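PDB 4R80: OR486 from Synthetic construct, which has no known biological function, being a de novo designed single-chain protein with a cystatin fold, one helix packed on a four-stranded antiparallel sheet. Local coordinates for residues 29-34 with 43-48; 53-58 with 71-76. All blocks are in the same frame, centred on the assembly; numbering follows the deposited sequence.

Interaction 1 (29-34 with 43-48); sequences QVRRVQ and ELEITE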
loop_
_atom_site.group_PDB
_atom_site.type_symbol
_atom_site.label_atom_id
_atom_site.label_comp_id
_atom_site.label_asym_id
_atom_site.label_seq_id
_atom_site.Cartn_x
_atom_site.Cartn_y
_atom_site.Cartn_z
ATOM N N GLN A 29 -1.389 -5.782 -7.080
ATOM C CA GLN A 29 -2.665 -5.107 -7.285
ATOM C C GLN A 29 -3.163 -4.476 -5.986
ATOM O O GLN A 29 -3.017 -5.048 -4.907
ATOM C CB GLN A 29 -3.710 -6.074 -7.854
ATOM C CG GLN A 29 -4.194 -7.134 -6.874
ATOM C CD GLN A 29 -5.591 -7.634 -7.191
ATOM O OE1 GLN A 29 -6.240 -7.153 -8.120
ATOM N NE2 GLN A 29 -6.062 -8.603 -6.414
ATOM N N VAL A 30 -3.741 -3.285 -6.103
ATOM C CA VAL A 30 -4.307 -2.588 -4.954
ATOM C C VAL A 30 -5.807 -2.834 -4.897
ATOM O O VAL A 30 -6.519 -2.587 -5.869
ATOM C CB VAL A 30 -4.048 -1.073 -5.030
ATOM C CG1 VAL A 30 -4.663 -0.369 -3.830
ATOM C CG2 VAL A 30 -2.556 -0.793 -5.108
ATOM N N ARG A 31 -6.287 -3.317 -3.756
ATOM C CA ARG A 31 -7.689 -3.695 -3.638
ATOM C C ARG A 31 -8.543 -2.654 -2.927
ATOM O O ARG A 31 -9.734 -2.529 -3.211
ATOM C CB ARG A 31 -7.828 -5.047 -2.937
ATOM C CG ARG A 31 -7.254 -6.208 -3.724
ATOM C CD ARG A 31 -7.680 -7.534 -3.122
ATOM N NE ARG A 31 -9.132 -7.699 -3.124
ATOM C CZ ARG A 31 -9.827 -8.188 -4.146
ATOM N NH1 ARG A 31 -9.205 -8.562 -5.257
ATOM N NH2 ARG A 31 -11.146 -8.303 -4.060
ATOM N N ARG A 32 -7.943 -1.911 -2.006
ATOM C CA ARG A 32 -8.688 -0.882 -1.291
ATOM C C ARG A 32 -7.784 0.196 -0.709
ATOM O O ARG A 32 -6.712 -0.090 -0.177
ATOM C CB ARG A 32 -9.563 -1.495 -0.194
ATOM C CG ARG A 32 -10.735 -0.613 0.209
ATOM C CD ARG A 32 -11.605 -1.281 1.259
ATOM N NE ARG A 32 -11.157 -0.986 2.616
ATOM C CZ ARG A 32 -11.633 0.011 3.355
ATOM N NH1 ARG A 32 -12.573 0.809 2.869
ATOM N NH2 ARG A 32 -11.169 0.209 4.581
ATOM N N VAL A 33 -8.231 1.439 -0.826
ATOM C CA VAL A 33 -7.544 2.564 -0.216
ATOM C C VAL A 33 -8.510 3.271 0.722
ATOM O O VAL A 33 -9.621 3.627 0.331
ATOM C CB VAL A 33 -7.037 3.557 -1.278
ATOM C CG1 VAL A 33 -6.339 4.734 -0.617
ATOM C CG2 VAL A 33 -6.104 2.855 -2.256
ATOM N N GLN A 34 -8.084 3.469 1.964
ATOM C CA GLN A 34 -8.936 4.082 2.973
ATOM C C GLN A 34 -8.193 5.158 3.751
ATOM O O GLN A 34 -7.058 4.957 4.180
ATOM C CB GLN A 34 -9.476 3.030 3.940
ATOM C CG GLN A 34 -10.374 3.607 5.020
ATOM C CD GLN A 34 -10.287 2.840 6.321
ATOM O OE1 GLN A 34 -9.915 1.668 6.339
ATOM N NE2 GLN A 34 -10.618 3.502 7.423
ATOM N N GLU A 43 -4.532 -1.514 0.992
ATOM C CA GLU A 43 -4.543 -2.969 0.979
ATOM C C GLU A 43 -4.119 -3.479 -0.394
ATOM O O GLU A 43 -4.715 -3.120 -1.409
ATOM C CB GLU A 43 -5.946 -3.470 1.316
ATOM C CG GLU A 43 -6.429 -3.036 2.692
ATOM C CD GLU A 43 -7.866 -3.432 2.962
ATOM O OE1 GLU A 43 -8.320 -4.455 2.408
ATOM O OE2 GLU A 43 -8.550 -2.705 3.715
ATOM N N LEU A 44 -3.088 -4.320 -0.423
ATOM C CA LEU A 44 -2.587 -4.863 -1.679
ATOM C C LEU A 44 -2.512 -6.381 -1.600
ATOM O O LEU A 44 -2.378 -6.952 -0.518
ATOM C CB LEU A 44 -1.205 -4.288 -2.016
ATOM C CG LEU A 44 -1.038 -2.768 -1.961
ATOM C CD1 LEU A 44 -0.623 -2.368 -0.571
ATOM C CD2 LEU A 44 -0.013 -2.279 -2.966
ATOM N N GLU A 45 -2.599 -7.030 -2.762
ATOM C CA GLU A 45 -2.540 -8.483 -2.837
ATOM C C GLU A 45 -1.519 -8.943 -3.872
ATOM O O GLU A 45 -1.459 -8.420 -4.980
ATOM C CB GLU A 45 -3.922 -9.055 -3.173
ATOM C CG GLU A 45 -3.971 -10.578 -3.237
ATOM C CD GLU A 45 -5.382 -11.118 -3.362
ATOM O OE1 GLU A 45 -6.333 -10.325 -3.224
ATOM O OE2 GLU A 45 -5.540 -12.333 -3.598
ATOM N N ILE A 46 -0.715 -9.935 -3.490
ATOM C CA ILE A 46 0.248 -10.558 -4.392
ATOM C C ILE A 46 -0.095 -12.032 -4.602
ATOM O O ILE A 46 -0.381 -12.754 -3.648
ATOM C CB ILE A 46 1.691 -10.436 -3.854
ATOM C CG1 ILE A 46 2.082 -8.966 -3.688
ATOM C CG2 ILE A 46 2.682 -11.126 -4.777
ATOM C CD1 ILE A 46 3.521 -8.764 -3.282
ATOM N N THR A 47 -0.062 -12.475 -5.858
ATOM C CA THR A 47 -0.339 -13.871 -6.182
ATOM C C THR A 47 0.722 -14.415 -7.130
ATOM O O THR A 47 0.673 -14.203 -8.339
ATOM C CB THR A 47 -1.733 -14.057 -6.818
ATOM O OG1 THR A 47 -2.742 -13.634 -5.894
ATOM C CG2 THR A 47 -1.967 -15.523 -7.174
ATOM N N GLU A 48 1.696 -15.120 -6.556
ATOM C CA GLU A 48 2.815 -15.661 -7.314
ATOM C C GLU A 48 3.315 -16.963 -6.694
ATOM O O GLU A 48 3.275 -17.132 -5.474
ATOM C CB GLU A 48 3.966 -14.656 -7.410
ATOM C CG GLU A 48 4.570 -14.273 -6.070
ATOM C CD GLU A 48 5.649 -13.215 -6.199
ATOM O OE1 GLU A 48 5.976 -12.834 -7.341
ATOM O OE2 GLU A 48 6.167 -12.761 -5.156
#

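Interaction 2 (53-58 with 71-76); sequences TNITVE and ITETVG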
loop_
_atom_site.group_PDB
_atom_site.type_symbol
_atom_site.label_atom_id
_atom_site.label_comp_id
_atom_site.label_asym_id
_atom_site.label_seq_id
_atom_site.Cartn_x
_atom_site.Cartn_y
_atom_site.Cartn_z
ATOM N N THR A 53 -0.497 -13.540 -0.856
ATOM C CA THR A 53 -0.076 -12.691 0.255
ATOM C C THR A 53 -0.892 -11.405 0.332
ATOM O O THR A 53 -0.883 -10.598 -0.598
ATOM C CB THR A 53 1.422 -12.343 0.176
ATOM O OG1 THR A 53 1.689 -11.636 -1.038
ATOM C CG2 THR A 53 2.265 -13.602 0.210
ATOM N N ASN A 54 -1.595 -11.221 1.443
ATOM C CA ASN A 54 -2.353 -9.999 1.679
ATOM C C ASN A 54 -1.492 -8.968 2.395
ATOM O O ASN A 54 -0.932 -9.244 3.455
ATOM C CB ASN A 54 -3.606 -10.296 2.503
ATOM C CG ASN A 54 -4.604 -11.156 1.756
ATOM O OD1 ASN A 54 -4.627 -11.175 0.525
ATOM N ND2 ASN A 54 -5.436 -11.878 2.497
ATOM N N ILE A 55 -1.388 -7.778 1.813
ATOM C CA ILE A 55 -0.529 -6.741 2.368
ATOM C C ILE A 55 -1.306 -5.486 2.746
ATOM O O ILE A 55 -2.087 -4.963 1.952
ATOM C CB ILE A 55 0.572 -6.341 1.366
ATOM C CG1 ILE A 55 1.287 -7.584 0.831
ATOM C CG2 ILE A 55 1.550 -5.367 2.006
ATOM C CD1 ILE A 55 2.449 -7.275 -0.084
ATOM N N THR A 56 -1.095 -5.021 3.973
ATOM C CA THR A 56 -1.655 -3.755 4.426
ATOM C C THR A 56 -0.535 -2.782 4.776
ATOM O O THR A 56 0.264 -3.043 5.673
ATOM C CB THR A 56 -2.559 -3.947 5.656
ATOM O OG1 THR A 56 -3.661 -4.797 5.317
ATOM C CG2 THR A 56 -3.088 -2.606 6.141
ATOM N N VAL A 57 -0.471 -1.667 4.056
ATOM C CA VAL A 57 0.530 -0.638 4.325
ATOM C C VAL A 57 -0.102 0.676 4.778
ATOM O O VAL A 57 -0.978 1.224 4.108
ATOM C CB VAL A 57 1.437 -0.397 3.109
ATOM C CG1 VAL A 57 0.610 -0.357 1.867
ATOM C CG2 VAL A 57 2.226 0.893 3.273
ATOM N N GLU A 58 0.336 1.163 5.934
ATOM C CA GLU A 58 -0.122 2.443 6.461
ATOM C C GLU A 58 0.758 3.606 6.006
ATOM O O GLU A 58 1.938 3.672 6.347
ATOM C CB GLU A 58 -0.198 2.398 7.985
ATOM C CG GLU A 58 -1.157 1.351 8.512
ATOM C CD GLU A 58 -1.216 1.332 10.025
ATOM O OE1 GLU A 58 -0.478 2.114 10.660
ATOM O OE2 GLU A 58 -2.001 0.533 10.577
ATOM N N ILE A 71 3.871 -1.770 7.736
ATOM C CA ILE A 71 3.600 -2.763 6.699
ATOM C C ILE A 71 3.268 -4.117 7.316
ATOM O O ILE A 71 4.044 -4.651 8.109
ATOM C CB ILE A 71 4.809 -2.945 5.761
ATOM C CG1 ILE A 71 5.210 -1.611 5.130
ATOM C CG2 ILE A 71 4.501 -3.976 4.685
ATOM C CD1 ILE A 71 6.428 -1.705 4.244
ATOM N N THR A 72 2.116 -4.672 6.952
ATOM C CA THR A 72 1.705 -5.973 7.470
ATOM C C THR A 72 1.434 -6.990 6.360
ATOM O O THR A 72 0.573 -6.777 5.507
ATOM C CB THR A 72 0.452 -5.854 8.359
ATOM O OG1 THR A 72 0.721 -4.968 9.454
ATOM C CG2 THR A 72 0.049 -7.216 8.903
ATOM N N GLU A 73 2.180 -8.091 6.378
ATOM C CA GLU A 73 2.023 -9.152 5.384
ATOM C C GLU A 73 1.571 -10.475 5.992
ATOM O O GLU A 73 2.016 -10.865 7.066
ATOM C CB GLU A 73 3.305 -9.362 4.573
ATOM C CG GLU A 73 3.515 -8.349 3.467
ATOM C CD GLU A 73 4.747 -8.644 2.635
ATOM O OE1 GLU A 73 5.636 -7.770 2.551
ATOM O OE2 GLU A 73 4.816 -9.744 2.045
ATOM N N THR A 74 0.676 -11.160 5.286
ATOM C CA THR A 74 0.211 -12.482 5.681
ATOM C C THR A 74 0.213 -13.406 4.469
ATOM O O THR A 74 -0.417 -13.109 3.454
ATOM C CB THR A 74 -1.202 -12.437 6.283
ATOM O OG1 THR A 74 -2.092 -11.785 5.369
ATOM C CG2 THR A 74 -1.195 -11.684 7.600
ATOM N N VAL A 75 0.920 -14.524 4.582
ATOM C CA VAL A 75 1.052 -15.453 3.469
ATOM C C VAL A 75 0.167 -16.674 3.677
ATOM O O VAL A 75 0.189 -17.295 4.738
ATOM C CB VAL A 75 2.507 -15.936 3.332
ATOM C CG1 VAL A 75 2.697 -16.700 2.029
ATOM C CG2 VAL A 75 3.470 -14.760 3.420
ATOM N N GLY A 76 -0.610 -17.012 2.653
ATOM C CA GLY A 76 -1.518 -18.142 2.726
ATOM C C GLY A 76 -1.343 -19.112 1.574
ATOM O O GLY A 76 -0.354 -19.042 0.841
HETATM O O HOH W 1 0.137 -2.384 8.164
#

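Interaction 1 (29-34 with 43-48)
Arg31 and Arg32 together face Glu43 where antiparallel strands 29-34 and 43-48 pair with their segment axes 4.6 Å apart at closest approach and their N-to-C directions 152° apart. This is a classic beta bulge in the first hairpin of the cystatin-fold sheet. The carbonyl O of Glu43 takes the backbone N of Arg31 at 2.8 Å, and a weak bond from the N of Arg32. The register shifts by one residue here. Gln29 pairs with Glu45 and Val30 with Leu44 before the bulge, and at the bulge Arg31 and Arg32 share Glu43, Arg32 forming the hydrogen-bonded pair with it. The Glu43 N returns a nearly straight bond to Arg32 O at 177°.

Val30 and Leu44 lie side by side on the helix-facing side of the sheet. The Val30 branch beside its own backbone N does the touching, with CG2 at 3.6 Å from Leu44 CD2. Val30 also rests on Lys12 of helix 4-22. On the other face Arg32 runs alongside Glu43. Arg32 NE makes a weak but nearly straight hydrogen bond to Glu43 OE2, 3.3 Å away and near the guanidinium plane, as part of a salt bridge. Guanidinium and carboxylate planes are 66° apart.

Arg31 lies beside Glu45 instead. The pairing of charges is long, 3.8 Å from Arg31 NE to Glu45 OE1, and that oxygen sits well out of the guanidinium plane. Closer to it is carbon, with Arg31 CD 3.1 Å from Glu45 OE1.

Interaction 2 (53-58 with 71-76)
The carbonyl O of Thr56 is gripped twice, by the backbone N of Thr72 at 2.8 Å and by a water that donates to it at 2.6 Å. The same water lies 2.9 Å from Thr72 OG1, so it bridges the two threonines. Thr72 OG1 stands beside its own backbone N, anti to the carbonyl carbon (chi1 -59°). Thr56 N completes the pair with a bond to Thr72 O.

Strands 53-58 and 71-76 form a regular antiparallel hairpin ladder, their directions 173° apart. Asn54 and Thr74 make the next hydrogen-bonded pair, with Asn54 N 3.0 Å from Thr74 O and Thr74 N bonded back to Asn54 O. Between these pairs, CA-H...O contacts add to the ladder, as from Ile55 CA to Thr72 O.

Asn54, Thr56, Thr72 and Thr74 share one polar face. The other face carries the remaining pairs. Ile55 and Glu73 lie side by side there, and the aliphatic part of Glu73 does the touching: its CG is 3.5 Å from Ile55 CG1. The extended Glu73 chain carries its CD on to 3.8 Å from Ile55 CD1. Thr53 turns its methyl to Val75, CG2 meeting both branches, with CG1 at 3.6 Å. Ile71 packs more loosely, its CG2 4.2 Å from Ile55 CG2.

Helix 4-22 packs on part of this second face, with Ile19 on Ile55, Ala15 on Val57, and Lys18 and Gln22 on Ile71; Glu73 and Val75 remain exposed. Strand 39-48 flanks strand 51-62 on the side away from strand 65-76.

In the fold
Both interactions belong to one four-stranded antiparallel sheet whose strand order follows the chain. Interaction 1 pairs strands 28-36 and 39-48, and interaction 2 pairs strands 51-62 and 65-76. The first closes before the second opens. Their centres lie about 9 Å apart, and they meet where the two inner strands are neighbours. There Leu44 N is 2.7 Å from Ile55 O, a probable hydrogen bond, and Leu44 CD1 packs on Val57 CG1. Ile46 and Ile55 also touch. Helix 4-22 lies against the same face in both hairpins. The central seam thus joins two successive hairpins into one sheet, and the N-terminal helix packs across it.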